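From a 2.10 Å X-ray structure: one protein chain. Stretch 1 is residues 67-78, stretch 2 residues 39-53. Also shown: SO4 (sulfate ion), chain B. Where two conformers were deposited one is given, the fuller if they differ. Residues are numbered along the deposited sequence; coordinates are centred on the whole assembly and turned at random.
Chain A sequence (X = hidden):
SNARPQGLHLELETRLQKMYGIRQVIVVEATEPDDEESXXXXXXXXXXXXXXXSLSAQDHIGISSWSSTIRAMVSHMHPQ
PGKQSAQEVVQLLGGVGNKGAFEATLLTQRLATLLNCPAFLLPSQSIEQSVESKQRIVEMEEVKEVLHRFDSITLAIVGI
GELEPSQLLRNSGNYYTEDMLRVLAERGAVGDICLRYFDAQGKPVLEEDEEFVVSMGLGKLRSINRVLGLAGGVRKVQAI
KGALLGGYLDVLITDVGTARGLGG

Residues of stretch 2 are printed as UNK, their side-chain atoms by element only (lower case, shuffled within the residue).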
# COMPACT_ATOMS: atom_id res chain seq x y z
N SER A 67 3.61 -6.67 1.75
CA SER A 67 3.29 -5.91 2.94
C SER A 67 2.45 -6.67 3.99
O SER A 67 1.40 -7.23 3.67
CB SER A 67 2.61 -4.60 2.54
OG SER A 67 2.07 -3.95 3.68
N SER A 68 2.91 -6.69 5.24
CA SER A 68 2.15 -7.35 6.33
C SER A 68 0.97 -6.54 6.81
O SER A 68 0.03 -7.08 7.37
CB SER A 68 3.04 -7.71 7.52
OG SER A 68 4.21 -6.92 7.50
N THR A 69 1.03 -5.23 6.60
CA THR A 69 -0.10 -4.35 6.88
C THR A 69 -1.25 -4.63 5.89
O THR A 69 -2.42 -4.61 6.26
CB THR A 69 0.32 -2.84 6.86
OG1 THR A 69 1.52 -2.69 7.61
CG2 THR A 69 -0.76 -2.00 7.48
N ILE A 70 -0.91 -4.87 4.63
CA ILE A 70 -1.89 -5.29 3.62
C ILE A 70 -2.40 -6.70 3.94
O ILE A 70 -3.60 -6.98 3.82
CB ILE A 70 -1.33 -5.20 2.20
CG1 ILE A 70 -0.98 -3.74 1.87
CG2 ILE A 70 -2.34 -5.81 1.16
CD1 ILE A 70 -0.38 -3.50 0.45
N ARG A 71 -1.49 -7.59 4.39
CA ARG A 71 -1.92 -8.89 4.92
C ARG A 71 -2.93 -8.72 6.06
O ARG A 71 -3.94 -9.42 6.08
CB ARG A 71 -0.72 -9.71 5.40
CG ARG A 71 -0.92 -11.23 5.36
CD ARG A 71 0.40 -11.95 5.70
NE ARG A 71 1.52 -11.43 4.90
CZ ARG A 71 2.64 -10.89 5.39
NH1 ARG A 71 3.56 -10.43 4.55
NH2 ARG A 71 2.84 -10.83 6.71
N ALA A 72 -2.68 -7.80 6.99
CA ALA A 72 -3.66 -7.49 8.04
C ALA A 72 -5.01 -7.01 7.44
O ALA A 72 -6.07 -7.42 7.89
CB ALA A 72 -3.10 -6.46 9.02
N MSE A 73 -4.97 -6.15 6.42
CA MSE A 73 -6.21 -5.71 5.78
C MSE A 73 -6.99 -6.90 5.26
O MSE A 73 -8.15 -7.05 5.58
CB MSE A 73 -5.95 -4.72 4.66
CG MSE A 73 -7.19 -4.31 3.88
SE MSE A 73 -6.66 -3.36 2.27
CE MSE A 73 -6.30 -4.87 1.09
N VAL A 74 -6.33 -7.76 4.48
CA VAL A 74 -7.06 -8.86 3.84
C VAL A 74 -7.70 -9.77 4.89
O VAL A 74 -8.85 -10.17 4.74
CB VAL A 74 -6.20 -9.65 2.84
CG1 VAL A 74 -6.91 -10.97 2.41
CG2 VAL A 74 -5.90 -8.79 1.62
N SER A 75 -6.98 -10.04 5.98
CA SER A 75 -7.49 -10.92 7.03
C SER A 75 -8.67 -10.33 7.82
O SER A 75 -9.36 -11.06 8.53
CB SER A 75 -6.38 -11.33 7.99
OG SER A 75 -6.19 -10.33 8.96
N HIS A 76 -8.89 -9.02 7.67
CA HIS A 76 -10.03 -8.32 8.27
C HIS A 76 -11.25 -8.21 7.36
O HIS A 76 -12.28 -7.68 7.77
CB HIS A 76 -9.63 -6.91 8.75
CG HIS A 76 -8.94 -6.91 10.07
ND1 HIS A 76 -9.62 -7.03 11.27
CD2 HIS A 76 -7.63 -6.81 10.39
CE1 HIS A 76 -8.75 -7.00 12.27
NE2 HIS A 76 -7.54 -6.88 11.76
N MSE A 77 -11.13 -8.67 6.12
CA MSE A 77 -12.27 -8.63 5.19
C MSE A 77 -12.97 -9.98 4.99
O MSE A 77 -12.42 -11.04 5.29
CB MSE A 77 -11.93 -7.91 3.86
CG MSE A 77 -10.60 -8.18 3.23
SE MSE A 77 -10.03 -6.79 1.91
CE MSE A 77 -11.57 -6.84 0.70
N HIS A 78 -14.20 -9.91 4.49
CA HIS A 78 -15.08 -11.08 4.45
C HIS A 78 -15.57 -11.44 3.03
O HIS A 78 -15.59 -10.57 2.14
CB HIS A 78 -16.28 -10.86 5.39
CG HIS A 78 -15.89 -10.74 6.84
ND1 HIS A 78 -15.89 -9.54 7.52
CD2 HIS A 78 -15.49 -11.68 7.73
CE1 HIS A 78 -15.50 -9.75 8.77
NE2 HIS A 78 -15.25 -11.04 8.92
N UNK A 39 -0.68 -1.90 16.08
CA UNK A 39 -0.77 -0.85 15.07
C UNK A 39 -1.12 -1.40 13.68
O UNK A 39 -1.95 -0.83 12.99
c UNK A 39 0.56 0.82 13.67
c UNK A 39 1.98 1.53 16.45
c UNK A 39 0.61 0.93 16.22
c UNK A 39 0.52 0.01 15.00
N UNK A 40 -0.50 -2.51 13.28
CA UNK A 40 -0.77 -3.08 11.95
C UNK A 40 -2.22 -3.53 11.84
O UNK A 40 -2.84 -3.35 10.79
c UNK A 40 2.21 -5.12 10.52
n UNK A 40 3.36 -7.23 10.87
c UNK A 40 3.08 -5.90 11.45
c UNK A 40 1.56 -3.92 11.21
c UNK A 40 0.13 -4.26 11.61
N UNK A 41 -2.75 -4.08 12.94
CA UNK A 41 -4.11 -4.64 12.96
C UNK A 41 -5.19 -3.57 12.94
O UNK A 41 -6.24 -3.76 12.32
n UNK A 41 -2.69 -8.61 12.72
c UNK A 41 -3.57 -6.92 14.24
c UNK A 41 -4.34 -5.55 14.20
o UNK A 41 -4.66 -7.67 12.22
c UNK A 41 -3.69 -7.77 12.97
N UNK A 42 -4.95 -2.46 13.65
CA UNK A 42 -5.82 -1.28 13.60
C UNK A 42 -5.84 -0.67 12.19
O UNK A 42 -6.90 -0.31 11.68
c UNK A 42 -5.39 -0.21 14.66
N UNK A 43 -4.67 -0.52 11.58
CA UNK A 43 -4.58 0.01 10.20
C UNK A 43 -5.25 -0.93 9.20
O UNK A 43 -6.08 -0.50 8.38
c UNK A 43 -2.59 1.54 10.58
c UNK A 43 -3.11 0.35 9.77
c UNK A 43 -3.03 0.69 8.24
c UNK A 43 -1.10 1.64 10.60
N UNK A 44 -4.90 -2.21 9.27
CA UNK A 44 -5.54 -3.22 8.40
C UNK A 44 -7.05 -3.21 8.53
O UNK A 44 -7.77 -3.18 7.54
N UNK A 45 -7.55 -3.21 9.75
CA UNK A 45 -9.00 -3.16 9.99
C UNK A 45 -9.69 -1.93 9.39
O UNK A 45 -10.74 -2.04 8.77
c UNK A 45 -9.31 -3.25 11.48
o UNK A 45 -10.71 -3.07 11.67
N UNK A 46 -9.10 -0.75 9.59
CA UNK A 46 -9.62 0.49 9.02
C UNK A 46 -9.58 0.41 7.48
O UNK A 46 -10.51 0.85 6.81
c UNK A 46 -8.83 1.69 9.54
N UNK A 47 -8.50 -0.18 6.95
CA UNK A 47 -8.31 -0.40 5.50
C UNK A 47 -9.39 -1.28 4.89
O UNK A 47 -9.95 -0.96 3.83
c UNK A 47 -6.93 -1.02 5.24
N UNK A 48 -9.71 -2.38 5.59
CA UNK A 48 -10.78 -3.27 5.16
C UNK A 48 -12.08 -2.51 5.00
O UNK A 48 -12.78 -2.66 3.99
c UNK A 48 -10.94 -4.45 6.14
N UNK A 49 -12.41 -1.70 6.02
CA UNK A 49 -13.65 -0.92 6.06
C UNK A 49 -13.68 0.12 4.94
O UNK A 49 -14.70 0.27 4.27
c UNK A 49 -14.22 -1.16 8.55
c UNK A 49 -13.83 -0.23 7.43
c UNK A 49 -15.12 -1.01 9.55
n UNK A 49 -13.63 -2.39 8.75
c UNK A 49 -14.17 -2.97 9.81
n UNK A 49 -15.07 -2.14 10.32
N UNK A 50 -12.57 0.83 4.77
CA UNK A 50 -12.37 1.80 3.68
C UNK A 50 -12.72 1.21 2.30
O UNK A 50 -13.43 1.83 1.49
c UNK A 50 -10.12 5.07 0.44
c UNK A 50 -10.11 2.83 1.32
c UNK A 50 -10.64 5.53 1.64
c UNK A 50 -10.92 2.30 3.66
c UNK A 50 -9.85 3.73 0.27
o UNK A 50 -9.87 5.95 -0.60
c UNK A 50 -10.88 4.64 2.68
c UNK A 50 -10.62 3.27 2.54
N UNK A 51 -12.21 0.01 2.06
CA UNK A 51 -12.37 -0.68 0.81
C UNK A 51 -13.81 -1.18 0.68
O UNK A 51 -14.33 -1.27 -0.42
c UNK A 51 -9.34 -1.04 -0.30
c UNK A 51 -11.39 -1.86 0.76
c UNK A 51 -10.51 -1.93 -0.48
c UNK A 51 -10.07 -3.38 -0.76
N UNK A 52 -14.44 -1.50 1.81
CA UNK A 52 -15.87 -1.82 1.86
C UNK A 52 -16.79 -0.65 1.53
O UNK A 52 -17.90 -0.85 1.08
c UNK A 52 -16.09 -3.78 3.50
c UNK A 52 -16.27 -2.31 3.25
c UNK A 52 -15.76 -4.07 4.95
o UNK A 52 -16.45 -3.53 5.86
o UNK A 52 -14.80 -4.85 5.19
N UNK A 53 -16.36 0.57 1.79
CA UNK A 53 -17.23 1.71 1.57
C UNK A 53 -16.79 2.64 0.45
O UNK A 53 -17.57 3.45 -0.04
c UNK A 53 -17.85 1.53 4.04
c UNK A 53 -17.49 2.49 2.89
o UNK A 53 -16.34 3.26 3.25
S SO4 B . 4.87 -3.56 6.04
O1 SO4 B . 6.07 -2.79 6.34
O2 SO4 B . 4.09 -3.84 7.23
O3 SO4 B . 4.02 -2.87 5.10
O4 SO4 B . 5.26 -4.87 5.54

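Position 39 carries four carbons, forked at the first with one arm two carbons long, out of reach of stretch 1; it is Ile39. At position 40 four carbons run in a row to a nitrogen, the mark of a lysine. Its CB points toward the other helix, and the chain of Lys40 passes Thr69, CG lying 3.8 Å from Thr69 OG1, before NZ ends 3.4 Å from Ser68 CB. Position 41 has three carbons, the third bearing one oxygen and one nitrogen: Gln41. Its CB points sideways, yet its end comes nearer, and OE1 accepts a hydrogen bond from His76 NE2 at 3.0 Å, at the edge of the imidazole.

At position 42 a single carbon is directed away from stretch 1: Ala42. Position 43 repeats the four-carbon fork at the first atom with a two-carbon arm, and is Ile43; its CG2 packs 3.6 Å from Thr69 CG2. Position 44 has no side-chain atoms and is therefore Gly44. Here the backbones come closest, with CA of Gly44 3.7 Å from CA of Met73. An ideal CB would clash, lying 2.7 Å from Ala72 CB and 2.8 Å from Met73 N.

Position 45, with one carbon followed by one oxygen, is Ser45, whose CB sits over the face of the His76 ring, 3.8 Å from its centroid, in a CH-pi contact. Positions 46, 47 and 48 each have one carbon. The first points away and is Ala46; the second meets Met73 CG at 3.6 Å from its CB and is Ala47; the third places its CB 3.8 Å from His76 CB and is Ala48.

Position 49 has a carbon and a five-membered ring of three carbons and two nitrogens, so it is His49, not in contact with stretch 1. At position 50 one carbon leads to a six-carbon ring bearing an oxygen, out of reach of stretch 1: Tyr50. Position 51, four carbons forked at the second, is Leu51; its CD2 lies 4.0 Å from Met77 CE. Position 52 has three carbons, the third carrying two oxygens, and is Glu52; its OE2 lies 4.4 Å from Met77 CB. Position 53, one carbon carrying an oxygen and a carbon, is Thr53.

The helices cross at -54°, their axes approaching to 7.2 Å. Gly44 permits this closeness, and its carbonyl O receives a CA-H...O contact from Met73 CA at 3.5 Å. The selenomethionine side chain of Met73 fits as a knob among Gly44, Ala47, Ala48 and Leu51, while the hydrogen bond between His76 and Gln41 adds a polar link.

Stretch 2, residues 39-53: IKQAIGSAAAHYLET
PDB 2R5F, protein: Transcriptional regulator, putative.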